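Local structure of protein kinase A regulatory subunit, putative (Trypanosoma cruzi, 6FTF) at residues 66-77 and 120-131; 78-86 and 134-142. The protein binds nucleoside analogues such as 7-cyano-7-deazainosine in its cyclic nucleotide-binding domains and probably regulates a cAMP-independent protein kinase A. One frame throughout, in Å; residues are numbered along the deposited sequence.

Contact 1 (66-77 and 120-131); sequences FKHDDCIMEAGQ and VVATVKVCTDEL. With 7CI (7-cyano-7-deazainosine), chain F.
The first torsion of Met73 (58°) sets CG between the backbone N and the carbonyl carbon, 3.5 Å from Val124 CG2. Its extended chi2 then carries SD toward the nucleoside, 3.7 Å from C12 of 7CI. Thr123 has OG1 beside its own N (chi1 -68°), where it accepts Ala75 N at 3.0 Å over a nearly straight bond (174°), while CG2 rests on Cys71 SG. Along the contact the backbones pair antiparallel in two ladders, Phe66 with Leu131 and Cys71 with Lys125, whose register differs by one residue. The type II turn from Lys67 to Asp70 lies between them, and Asp69 N donates to Val126 O, which also takes a water bridging to Asp69 OD1. Ile72 CG1 sits 3.8 Å above the centre of the Phe66 ring, and Ile72 CD1 touches Val124 CG1 and Leu131 CD2. On the ligand side, Ala122 N donates to O4 of 7CI (3.0 Å) and Val121 CG1 reaches the cyano nitrogen N4. Glu113 holds Val121 N and also bonds the ligand, as befits the nucleotide pocket of a cyclic nucleotide-binding beta-roll.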
loop_
_atom_site.group_PDB
_atom_site.type_symbol
_atom_site.label_atom_id
_atom_site.label_comp_id
_atom_site.label_asym_id
_atom_site.label_seq_id
_atom_site.Cartn_x
_atom_site.Cartn_y
_atom_site.Cartn_z
ATOM N N PHE A 66 21.595 3.839 -12.914
ATOM C CA PHE A 66 22.562 4.408 -11.998
ATOM C C PHE A 66 23.459 3.288 -11.490
ATOM O O PHE A 66 23.128 2.102 -11.573
ATOM C CB PHE A 66 21.869 5.061 -10.797
ATOM C CG PHE A 66 20.928 6.163 -11.172
ATOM C CD1 PHE A 66 19.586 5.898 -11.442
ATOM C CD2 PHE A 66 21.376 7.467 -11.255
ATOM C CE1 PHE A 66 18.724 6.914 -11.799
ATOM C CE2 PHE A 66 20.509 8.495 -11.610
ATOM C CZ PHE A 66 19.182 8.211 -11.881
ATOM N N LYS A 67 24.614 3.687 -10.956
ATOM C CA LYS A 67 25.587 2.765 -10.382
ATOM C C LYS A 67 25.780 3.052 -8.903
ATOM O O LYS A 67 25.450 4.132 -8.418
ATOM C CB LYS A 67 26.947 2.893 -11.077
ATOM C CG LYS A 67 26.896 2.613 -12.556
ATOM C CD LYS A 67 26.464 1.181 -12.827
ATOM C CE LYS A 67 26.511 0.828 -14.304
ATOM N NZ LYS A 67 27.893 0.892 -14.865
ATOM N N HIS A 68 26.378 2.081 -8.208
ATOM C CA HIS A 68 26.743 2.247 -6.807
ATOM C C HIS A 68 27.380 3.608 -6.576
ATOM O O HIS A 68 28.287 4.016 -7.311
ATOM C CB HIS A 68 27.733 1.149 -6.415
ATOM C CG HIS A 68 28.079 1.155 -4.961
ATOM N ND1 HIS A 68 29.194 1.790 -4.457
ATOM C CD2 HIS A 68 27.434 0.623 -3.895
ATOM C CE1 HIS A 68 29.224 1.641 -3.144
ATOM N NE2 HIS A 68 28.172 0.932 -2.779
ATOM N N ASP A 69 26.925 4.293 -5.525
ATOM C CA ASP A 69 27.384 5.599 -5.058
ATOM C C ASP A 69 26.898 6.778 -5.904
ATOM O O ASP A 69 27.118 7.933 -5.500
ATOM C CB ASP A 69 28.907 5.695 -4.847
ATOM C CG ASP A 69 29.363 5.127 -3.515
ATOM O OD1 ASP A 69 28.547 4.955 -2.594
ATOM O OD2 ASP A 69 30.577 4.881 -3.381
ATOM N N ASP A 70 26.210 6.553 -7.020
ATOM C CA ASP A 70 25.568 7.667 -7.700
ATOM C C ASP A 70 24.451 8.222 -6.830
ATOM O O ASP A 70 23.738 7.478 -6.149
ATOM C CB ASP A 70 24.906 7.206 -8.998
ATOM C CG ASP A 70 25.879 6.913 -10.111
ATOM O OD1 ASP A 70 27.080 7.254 -10.008
ATOM O OD2 ASP A 70 25.404 6.342 -11.127
ATOM N N CYS A 71 24.272 9.535 -6.882
ATOM C CA CYS A 71 23.126 10.178 -6.246
ATOM C C CYS A 71 22.039 10.408 -7.285
ATOM O O CYS A 71 22.275 11.071 -8.299
ATOM C CB CYS A 71 23.522 11.508 -5.610
ATOM S SG CYS A 71 24.593 11.313 -4.197
ATOM N N ILE A 72 20.868 9.812 -7.066
ATOM C CA ILE A 72 19.724 10.091 -7.926
ATOM C C ILE A 72 19.298 11.546 -7.770
ATOM O O ILE A 72 18.915 12.207 -8.742
ATOM C CB ILE A 72 18.576 9.108 -7.621
ATOM C CG1 ILE A 72 19.018 7.671 -7.906
ATOM C CG2 ILE A 72 17.333 9.456 -8.429
ATOM C CD1 ILE A 72 18.042 6.606 -7.487
ATOM N N MET A 73 19.336 12.053 -6.541
ATOM C CA MET A 73 19.042 13.441 -6.226
ATOM C C MET A 73 19.794 13.765 -4.945
ATOM O O MET A 73 20.155 12.870 -4.176
ATOM C CB MET A 73 17.535 13.685 -6.088
ATOM C CG MET A 73 16.847 12.831 -5.048
ATOM S SD MET A 73 15.034 12.933 -5.120
ATOM C CE MET A 73 14.729 11.988 -6.604
ATOM N N GLU A 74 20.043 15.055 -4.737
ATOM C CA GLU A 74 20.837 15.521 -3.609
ATOM C C GLU A 74 20.094 16.610 -2.857
ATOM O O GLU A 74 19.464 17.480 -3.466
ATOM C CB GLU A 74 22.192 16.052 -4.083
ATOM C CG GLU A 74 23.057 14.986 -4.739
ATOM C CD GLU A 74 24.351 15.546 -5.308
ATOM O OE1 GLU A 74 25.045 16.290 -4.581
ATOM O OE2 GLU A 74 24.661 15.247 -6.484
ATOM N N ALA A 75 20.199 16.561 -1.536
ATOM C CA ALA A 75 19.520 17.533 -0.688
ATOM C C ALA A 75 19.805 18.945 -1.178
ATOM O O ALA A 75 20.960 19.303 -1.446
ATOM C CB ALA A 75 19.995 17.371 0.756
ATOM N N GLY A 76 18.742 19.742 -1.326
ATOM C CA GLY A 76 18.837 21.129 -1.740
ATOM C C GLY A 76 18.583 21.382 -3.214
ATOM O O GLY A 76 18.324 22.529 -3.602
ATOM N N GLN A 77 18.656 20.348 -4.048
ATOM C CA GLN A 77 18.518 20.546 -5.481
ATOM C C GLN A 77 17.127 21.049 -5.841
ATOM O O GLN A 77 16.120 20.632 -5.258
ATOM C CB GLN A 77 18.767 19.234 -6.210
ATOM C CG GLN A 77 20.223 18.889 -6.374
ATOM C CD GLN A 77 20.415 17.638 -7.205
ATOM O OE1 GLN A 77 19.688 16.655 -7.053
ATOM N NE2 GLN A 77 21.382 17.676 -8.111
ATOM N N VAL A 120 14.761 19.286 -2.979
ATOM C CA VAL A 120 15.051 17.942 -2.497
ATOM C C VAL A 120 15.372 17.967 -1.013
ATOM O O VAL A 120 16.271 18.687 -0.565
ATOM C CB VAL A 120 16.184 17.309 -3.323
ATOM C CG1 VAL A 120 16.564 15.965 -2.745
ATOM C CG2 VAL A 120 15.751 17.175 -4.792
ATOM N N VAL A 121 14.659 17.138 -0.253
ATOM C CA VAL A 121 14.807 17.129 1.198
ATOM C C VAL A 121 15.998 16.284 1.634
ATOM O O VAL A 121 16.753 16.674 2.537
ATOM C CB VAL A 121 13.495 16.644 1.836
ATOM C CG1 VAL A 121 13.632 16.483 3.346
ATOM C CG2 VAL A 121 12.356 17.608 1.506
ATOM N N ALA A 122 16.178 15.113 1.034
ATOM C CA ALA A 122 17.220 14.176 1.425
ATOM C C ALA A 122 17.964 13.685 0.193
ATOM O O ALA A 122 17.412 13.637 -0.911
ATOM C CB ALA A 122 16.633 12.957 2.146
ATOM N N THR A 123 19.235 13.352 0.379
ATOM C CA THR A 123 20.012 12.747 -0.686
ATOM C C THR A 123 19.621 11.288 -0.864
ATOM O O THR A 123 19.368 10.568 0.106
ATOM C CB THR A 123 21.493 12.900 -0.363
ATOM O OG1 THR A 123 21.807 14.288 -0.443
ATOM C CG2 THR A 123 22.372 12.127 -1.335
ATOM N N VAL A 124 19.554 10.862 -2.123
ATOM C CA VAL A 124 19.213 9.493 -2.492
ATOM C C VAL A 124 20.425 8.901 -3.188
ATOM O O VAL A 124 20.777 9.339 -4.288
ATOM C CB VAL A 124 17.988 9.460 -3.410
ATOM C CG1 VAL A 124 17.687 8.033 -3.786
ATOM C CG2 VAL A 124 16.791 10.141 -2.742
ATOM N N LYS A 125 21.058 7.913 -2.565
ATOM C CA LYS A 125 22.363 7.424 -3.015
ATOM C C LYS A 125 22.300 5.918 -3.230
ATOM O O LYS A 125 21.965 5.171 -2.308
ATOM C CB LYS A 125 23.448 7.786 -1.998
ATOM C CG LYS A 125 24.870 7.593 -2.490
ATOM C CD LYS A 125 25.830 8.182 -1.488
ATOM C CE LYS A 125 27.273 8.055 -1.948
ATOM N NZ LYS A 125 28.179 8.908 -1.128
ATOM N N VAL A 126 22.634 5.469 -4.447
ATOM C CA VAL A 126 22.494 4.061 -4.804
ATOM C C VAL A 126 23.468 3.215 -3.994
ATOM O O VAL A 126 24.652 3.555 -3.861
ATOM C CB VAL A 126 22.730 3.901 -6.315
ATOM C CG1 VAL A 126 22.716 2.439 -6.709
ATOM C CG2 VAL A 126 21.701 4.687 -7.089
ATOM N N CYS A 127 22.990 2.089 -3.470
ATOM C CA CYS A 127 23.838 1.251 -2.635
ATOM C C CYS A 127 23.924 -0.189 -3.109
ATOM O O CYS A 127 24.571 -1.007 -2.439
ATOM C CB CYS A 127 23.415 1.311 -1.158
ATOM S SG CYS A 127 21.737 0.792 -0.815
ATOM N N THR A 128 23.342 -0.511 -4.253
ATOM C CA THR A 128 23.611 -1.752 -4.961
ATOM C C THR A 128 24.553 -1.454 -6.120
ATOM O O THR A 128 24.872 -0.301 -6.403
ATOM C CB THR A 128 22.299 -2.357 -5.459
ATOM O OG1 THR A 128 21.499 -1.339 -6.079
ATOM C CG2 THR A 128 21.520 -2.948 -4.299
ATOM N N ASP A 129 25.009 -2.514 -6.795
ATOM C CA ASP A 129 25.927 -2.313 -7.913
ATOM C C ASP A 129 25.301 -1.453 -9.004
ATOM O O ASP A 129 25.958 -0.571 -9.569
ATOM C CB ASP A 129 26.357 -3.645 -8.524
ATOM C CG ASP A 129 27.288 -4.444 -7.635
ATOM O OD1 ASP A 129 28.020 -3.841 -6.828
ATOM O OD2 ASP A 129 27.298 -5.689 -7.778
ATOM N N GLU A 130 24.038 -1.720 -9.335
ATOM C CA GLU A 130 23.281 -0.937 -10.304
ATOM C C GLU A 130 21.892 -0.675 -9.747
ATOM O O GLU A 130 21.427 -1.360 -8.839
ATOM C CB GLU A 130 23.133 -1.655 -11.661
ATOM C CG GLU A 130 24.427 -2.101 -12.297
ATOM C CD GLU A 130 24.854 -3.497 -11.882
ATOM O OE1 GLU A 130 24.021 -4.276 -11.362
ATOM O OE2 GLU A 130 26.042 -3.820 -12.094
ATOM N N LEU A 131 21.221 0.307 -10.335
ATOM C CA LEU A 131 19.816 0.562 -10.072
ATOM C C LEU A 131 19.172 0.986 -11.380
ATOM O O LEU A 131 19.734 1.789 -12.138
ATOM C CB LEU A 131 19.651 1.614 -8.973
ATOM C CG LEU A 131 18.225 1.951 -8.559
ATOM C CD1 LEU A 131 18.190 2.386 -7.084
ATOM C CD2 LEU A 131 17.618 3.053 -9.433
HETATM C C1 7CI F . 12.740 10.017 0.231
HETATM N N1 7CI F . 12.640 10.409 1.672
HETATM O O1 7CI F . 13.847 10.696 -0.342
HETATM C C2 7CI F . 12.327 9.563 2.656
HETATM N N2 7CI F . 11.996 8.248 2.613
HETATM O O2 7CI F . 11.317 9.510 -1.539
HETATM C C3 7CI F . 11.693 7.633 3.769
HETATM N N3 7CI F . 11.727 8.331 4.983
HETATM O O3 7CI F . 11.192 12.031 -2.227
HETATM C C4 7CI F . 12.053 9.650 5.040
HETATM N N4 7CI F . 13.102 13.689 5.146
HETATM C C5 7CI F . 12.372 10.329 3.864
HETATM O O5 7CI F . 12.047 10.200 6.180
HETATM C C6 7CI F . 12.765 11.683 3.537
HETATM C C7 7CI F . 12.933 11.647 2.146
HETATM C C8 7CI F . 12.950 12.779 4.418
HETATM C C9 7CI F . 11.568 10.414 -0.542
HETATM C C10 7CI F . 11.942 11.705 -1.051
HETATM C C11 7CI F . 13.400 11.502 -1.410
HETATM C C12 7CI F . 14.239 12.856 -1.479
HETATM O O4 7CI F . 13.985 13.640 -0.334
HETATM O O HOH W 1 26.912 -0.803 -0.493
HETATM O O HOH W 2 26.240 4.012 -1.669
#

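Contact 2 (78-86 and 134-142); sequences TTCNKLYII and WVLDRDTYR
Leu83 and Leu136 exchange two backbone hydrogen bonds, as do Ile85 and Trp134, so both are hydrogen-bonded pairs of an antiparallel ladder. All four bonds lie in the carbonyl plane and are close to straight; Leu136 N to Leu83 O spans 2.8 Å. The axes of strands 82-86 and 134-137 approach to 4.6 Å at 156°, and Tyr84 and Val135 form the non-hydrogen-bonded pair between the two bonded ones.

Apolar contacts differ on the two faces. Val135 CG1 stands over one face of the Tyr84 ring, 4.1 Å from its centroid and 17° off the normal, a CH-pi contact displaced toward the rim. The other methyl, CG2, meets Tyr84 CD2 at 3.5 Å, and CG1 also touches Lys82 CB. On the opposite face Leu83 CB packs on Leu136 CB, and Leu83 CD2 reaches Tyr141 CD1 at 3.9 Å; Leu114 of helix 111-116 adjoins both Leu83 and Tyr141. Trp134 turns its indole to helix 30-42, with NE1 hydrogen-bonded to Gln87 OE1. This is the beta-roll of a cyclic nucleotide-binding domain at the point where its last strand runs directly into a helix.

Polar contacts gather at that junction. Asp137 is the N-cap: OD2 accepts Thr140 N from above the carboxylate plane, and OD1 receives the Thr140 hydroxyl on its syn lone pair at 2.7 Å. A water joins the segments, donating to Asn81 O and accepting from Arg138 N. With CG anti to the backbone N and the chain extended from CG to NE, Arg138 is laid alongside Asn81, the amide and guanidinium planes 38° apart; NH1 lies 3.6 Å from Asn81 OD1, whereas NH2 forms a salt bridge with Asp117.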
loop_
_atom_site.group_PDB
_atom_site.type_symbol
_atom_site.label_atom_id
_atom_site.label_comp_id
_atom_site.label_asym_id
_atom_site.label_seq_id
_atom_site.Cartn_x
_atom_site.Cartn_y
_atom_site.Cartn_z
ATOM N N THR A 78 17.084 21.940 -6.831
ATOM C CA THR A 78 15.846 22.451 -7.404
ATOM C C THR A 78 15.661 22.015 -8.850
ATOM O O THR A 78 14.710 22.454 -9.508
ATOM C CB THR A 78 15.827 23.980 -7.338
ATOM O OG1 THR A 78 16.887 24.511 -8.143
ATOM C CG2 THR A 78 15.993 24.452 -5.908
ATOM N N THR A 79 16.545 21.159 -9.354
ATOM C CA THR A 79 16.586 20.771 -10.754
ATOM C C THR A 79 16.169 19.325 -10.984
ATOM O O THR A 79 16.360 18.804 -12.086
ATOM C CB THR A 79 18.005 20.973 -11.278
ATOM O OG1 THR A 79 18.920 20.280 -10.427
ATOM C CG2 THR A 79 18.358 22.442 -11.289
ATOM N N CYS A 80 15.622 18.656 -9.969
ATOM C CA CYS A 80 15.176 17.281 -10.134
ATOM C C CYS A 80 13.747 17.293 -10.666
ATOM O O CYS A 80 13.532 17.219 -11.878
ATOM C CB CYS A 80 15.297 16.540 -8.803
ATOM S SG CYS A 80 14.683 14.854 -8.895
ATOM N N ASN A 81 12.768 17.433 -9.780
ATOM C CA ASN A 81 11.371 17.570 -10.181
ATOM C C ASN A 81 10.897 16.361 -10.973
ATOM O O ASN A 81 10.038 16.480 -11.842
ATOM C CB ASN A 81 11.143 18.845 -10.996
ATOM C CG ASN A 81 11.769 20.062 -10.356
ATOM O OD1 ASN A 81 11.481 20.380 -9.205
ATOM N ND2 ASN A 81 12.648 20.736 -11.094
ATOM N N LYS A 82 11.451 15.193 -10.673
ATOM C CA LYS A 82 11.094 13.946 -11.333
ATOM C C LYS A 82 10.766 12.906 -10.274
ATOM O O LYS A 82 11.269 12.971 -9.148
ATOM C CB LYS A 82 12.253 13.452 -12.190
ATOM C CG LYS A 82 12.515 14.335 -13.400
ATOM C CD LYS A 82 13.779 13.923 -14.148
ATOM C CE LYS A 82 15.029 14.448 -13.484
ATOM N NZ LYS A 82 15.214 15.906 -13.768
ATOM N N LEU A 83 9.914 11.955 -10.643
ATOM C CA LEU A 83 9.545 10.827 -9.794
ATOM C C LEU A 83 10.200 9.574 -10.358
ATOM O O LEU A 83 10.049 9.278 -11.542
ATOM C CB LEU A 83 8.035 10.652 -9.800
ATOM C CG LEU A 83 7.479 9.513 -8.949
ATOM C CD1 LEU A 83 7.682 9.770 -7.477
ATOM C CD2 LEU A 83 5.990 9.318 -9.256
ATOM N N TYR A 84 10.926 8.845 -9.528
ATOM C CA TYR A 84 11.618 7.630 -9.941
ATOM C C TYR A 84 10.948 6.447 -9.265
ATOM O O TYR A 84 10.793 6.450 -8.044
ATOM C CB TYR A 84 13.077 7.653 -9.478
ATOM C CG TYR A 84 13.896 8.723 -10.118
ATOM C CD1 TYR A 84 13.820 10.031 -9.700
ATOM C CD2 TYR A 84 14.727 8.424 -11.190
ATOM C CE1 TYR A 84 14.583 11.018 -10.322
ATOM C CE2 TYR A 84 15.473 9.379 -11.814
ATOM C CZ TYR A 84 15.389 10.670 -11.390
ATOM O OH TYR A 84 16.152 11.618 -12.046
ATOM N N ILE A 85 10.542 5.449 -10.037
ATOM C CA ILE A 85 10.023 4.191 -9.510
ATOM C C ILE A 85 11.086 3.135 -9.795
ATOM O O ILE A 85 11.514 2.952 -10.944
ATOM C CB ILE A 85 8.670 3.809 -10.134
ATOM C CG1 ILE A 85 7.654 4.955 -10.011
ATOM C CG2 ILE A 85 8.129 2.534 -9.450
ATOM C CD1 ILE A 85 7.370 5.413 -8.590
ATOM N N ILE A 86 11.557 2.474 -8.757
ATOM C CA ILE A 86 12.693 1.566 -8.874
ATOM C C ILE A 86 12.244 0.222 -9.432
ATOM O O ILE A 86 11.396 -0.463 -8.849
ATOM C CB ILE A 86 13.367 1.395 -7.509
ATOM C CG1 ILE A 86 13.907 2.731 -7.007
ATOM C CG2 ILE A 86 14.469 0.359 -7.600
ATOM C CD1 ILE A 86 14.338 2.706 -5.560
ATOM N N TRP A 134 12.235 3.793 -13.581
ATOM C CA TRP A 134 11.353 4.425 -14.549
ATOM C C TRP A 134 10.975 5.800 -14.007
ATOM O O TRP A 134 10.639 5.940 -12.824
ATOM C CB TRP A 134 10.125 3.550 -14.818
ATOM C CG TRP A 134 10.511 2.297 -15.534
ATOM C CD1 TRP A 134 10.837 1.087 -14.961
ATOM C CD2 TRP A 134 10.697 2.129 -16.944
ATOM N NE1 TRP A 134 11.183 0.187 -15.938
ATOM C CE2 TRP A 134 11.104 0.799 -17.159
ATOM C CE3 TRP A 134 10.534 2.962 -18.048
ATOM C CZ2 TRP A 134 11.350 0.293 -18.431
ATOM C CZ3 TRP A 134 10.779 2.458 -19.307
ATOM C CH2 TRP A 134 11.190 1.136 -19.489
ATOM N N VAL A 135 11.045 6.808 -14.863
ATOM C CA VAL A 135 11.038 8.203 -14.438
ATOM C C VAL A 135 9.857 8.938 -15.047
ATOM O O VAL A 135 9.635 8.883 -16.261
ATOM C CB VAL A 135 12.356 8.897 -14.814
ATOM C CG1 VAL A 135 12.448 10.285 -14.153
ATOM C CG2 VAL A 135 13.542 8.010 -14.455
ATOM N N LEU A 136 9.126 9.652 -14.195
ATOM C CA LEU A 136 7.947 10.418 -14.581
ATOM C C LEU A 136 8.203 11.903 -14.367
ATOM O O LEU A 136 8.827 12.300 -13.384
ATOM C CB LEU A 136 6.740 9.993 -13.739
ATOM C CG LEU A 136 5.387 10.552 -14.154
ATOM C CD1 LEU A 136 4.973 10.031 -15.520
ATOM C CD2 LEU A 136 4.330 10.194 -13.131
ATOM N N ASP A 137 7.721 12.717 -15.297
ATOM C CA ASP A 137 7.865 14.162 -15.212
ATOM C C ASP A 137 6.868 14.770 -14.229
ATOM O O ASP A 137 5.807 14.210 -13.936
ATOM C CB ASP A 137 7.669 14.772 -16.604
ATOM C CG ASP A 137 6.235 14.647 -17.095
ATOM O OD1 ASP A 137 5.836 13.538 -17.523
ATOM O OD2 ASP A 137 5.493 15.659 -17.013
ATOM N N ARG A 138 7.212 15.976 -13.771
ATOM C CA ARG A 138 6.412 16.690 -12.780
ATOM C C ARG A 138 4.991 16.937 -13.263
ATOM O O ARG A 138 4.036 16.749 -12.505
ATOM C CB ARG A 138 7.090 18.016 -12.448
ATOM C CG ARG A 138 6.271 18.965 -11.591
ATOM C CD ARG A 138 7.196 20.102 -11.155
ATOM N NE ARG A 138 6.615 21.088 -10.257
ATOM C CZ ARG A 138 7.309 22.110 -9.760
ATOM N NH1 ARG A 138 8.591 22.263 -10.082
ATOM N NH2 ARG A 138 6.730 22.978 -8.945
ATOM N N ASP A 139 4.825 17.414 -14.496
ATOM C CA ASP A 139 3.488 17.805 -14.936
ATOM C C ASP A 139 2.568 16.600 -15.010
ATOM O O ASP A 139 1.398 16.684 -14.626
ATOM C CB ASP A 139 3.536 18.535 -16.282
ATOM C CG ASP A 139 4.102 19.954 -16.173
ATOM O OD1 ASP A 139 4.266 20.458 -15.045
ATOM O OD2 ASP A 139 4.368 20.568 -17.234
ATOM N N THR A 140 3.072 15.460 -15.477
ATOM C CA THR A 140 2.214 14.290 -15.499
ATOM C C THR A 140 1.867 13.852 -14.087
ATOM O O THR A 140 0.725 13.476 -13.816
ATOM C CB THR A 140 2.846 13.147 -16.294
ATOM O OG1 THR A 140 3.136 13.609 -17.615
ATOM C CG2 THR A 140 1.907 11.984 -16.389
ATOM N N TYR A 141 2.847 13.861 -13.179
ATOM C CA TYR A 141 2.540 13.530 -11.796
ATOM C C TYR A 141 1.454 14.460 -11.246
ATOM O O TYR A 141 0.453 14.007 -10.678
ATOM C CB TYR A 141 3.793 13.570 -10.904
ATOM C CG TYR A 141 3.394 13.263 -9.480
ATOM C CD1 TYR A 141 3.091 11.963 -9.077
ATOM C CD2 TYR A 141 3.199 14.286 -8.565
ATOM C CE1 TYR A 141 2.650 11.699 -7.778
ATOM C CE2 TYR A 141 2.752 14.030 -7.272
ATOM C CZ TYR A 141 2.480 12.741 -6.897
ATOM O OH TYR A 141 2.019 12.507 -5.616
ATOM N N ARG A 142 1.623 15.773 -11.419
ATOM C CA ARG A 142 0.684 16.704 -10.796
ATOM C C ARG A 142 -0.690 16.656 -11.442
ATOM O O ARG A 142 -1.701 16.830 -10.748
ATOM C CB ARG A 142 1.230 18.130 -10.824
ATOM C CG ARG A 142 2.481 18.284 -9.978
ATOM C CD ARG A 142 2.958 19.711 -9.848
ATOM N NE ARG A 142 2.041 20.527 -9.049
ATOM C CZ ARG A 142 1.351 21.574 -9.503
ATOM N NH1 ARG A 142 1.461 21.977 -10.764
ATOM N NH2 ARG A 142 0.546 22.234 -8.678
HETATM O O HOH W 3 9.856 17.044 -14.494
#

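In the fold
Strand 130-137 serves both contacts: in contact 1 its start pairs with 62-67, in contact 2 its end pairs with 82-86, so the two join neighbouring strands of one sheet. Contact 1 also crosses to the second sheet through strands 71-73 and 123-126, where it borders the nucleoside. It lies nearer the surface, with eight of its touching residues exposed, and relies on turns, two short ladders and one backbone bond to the ligand. None of the touching residues of contact 2 is exposed; it relies on a regular ladder, aromatic packing and a helix cap. They meet at Tyr84, against Ile72 and Met73, and separately where Met73 CE touches Cys80 SG.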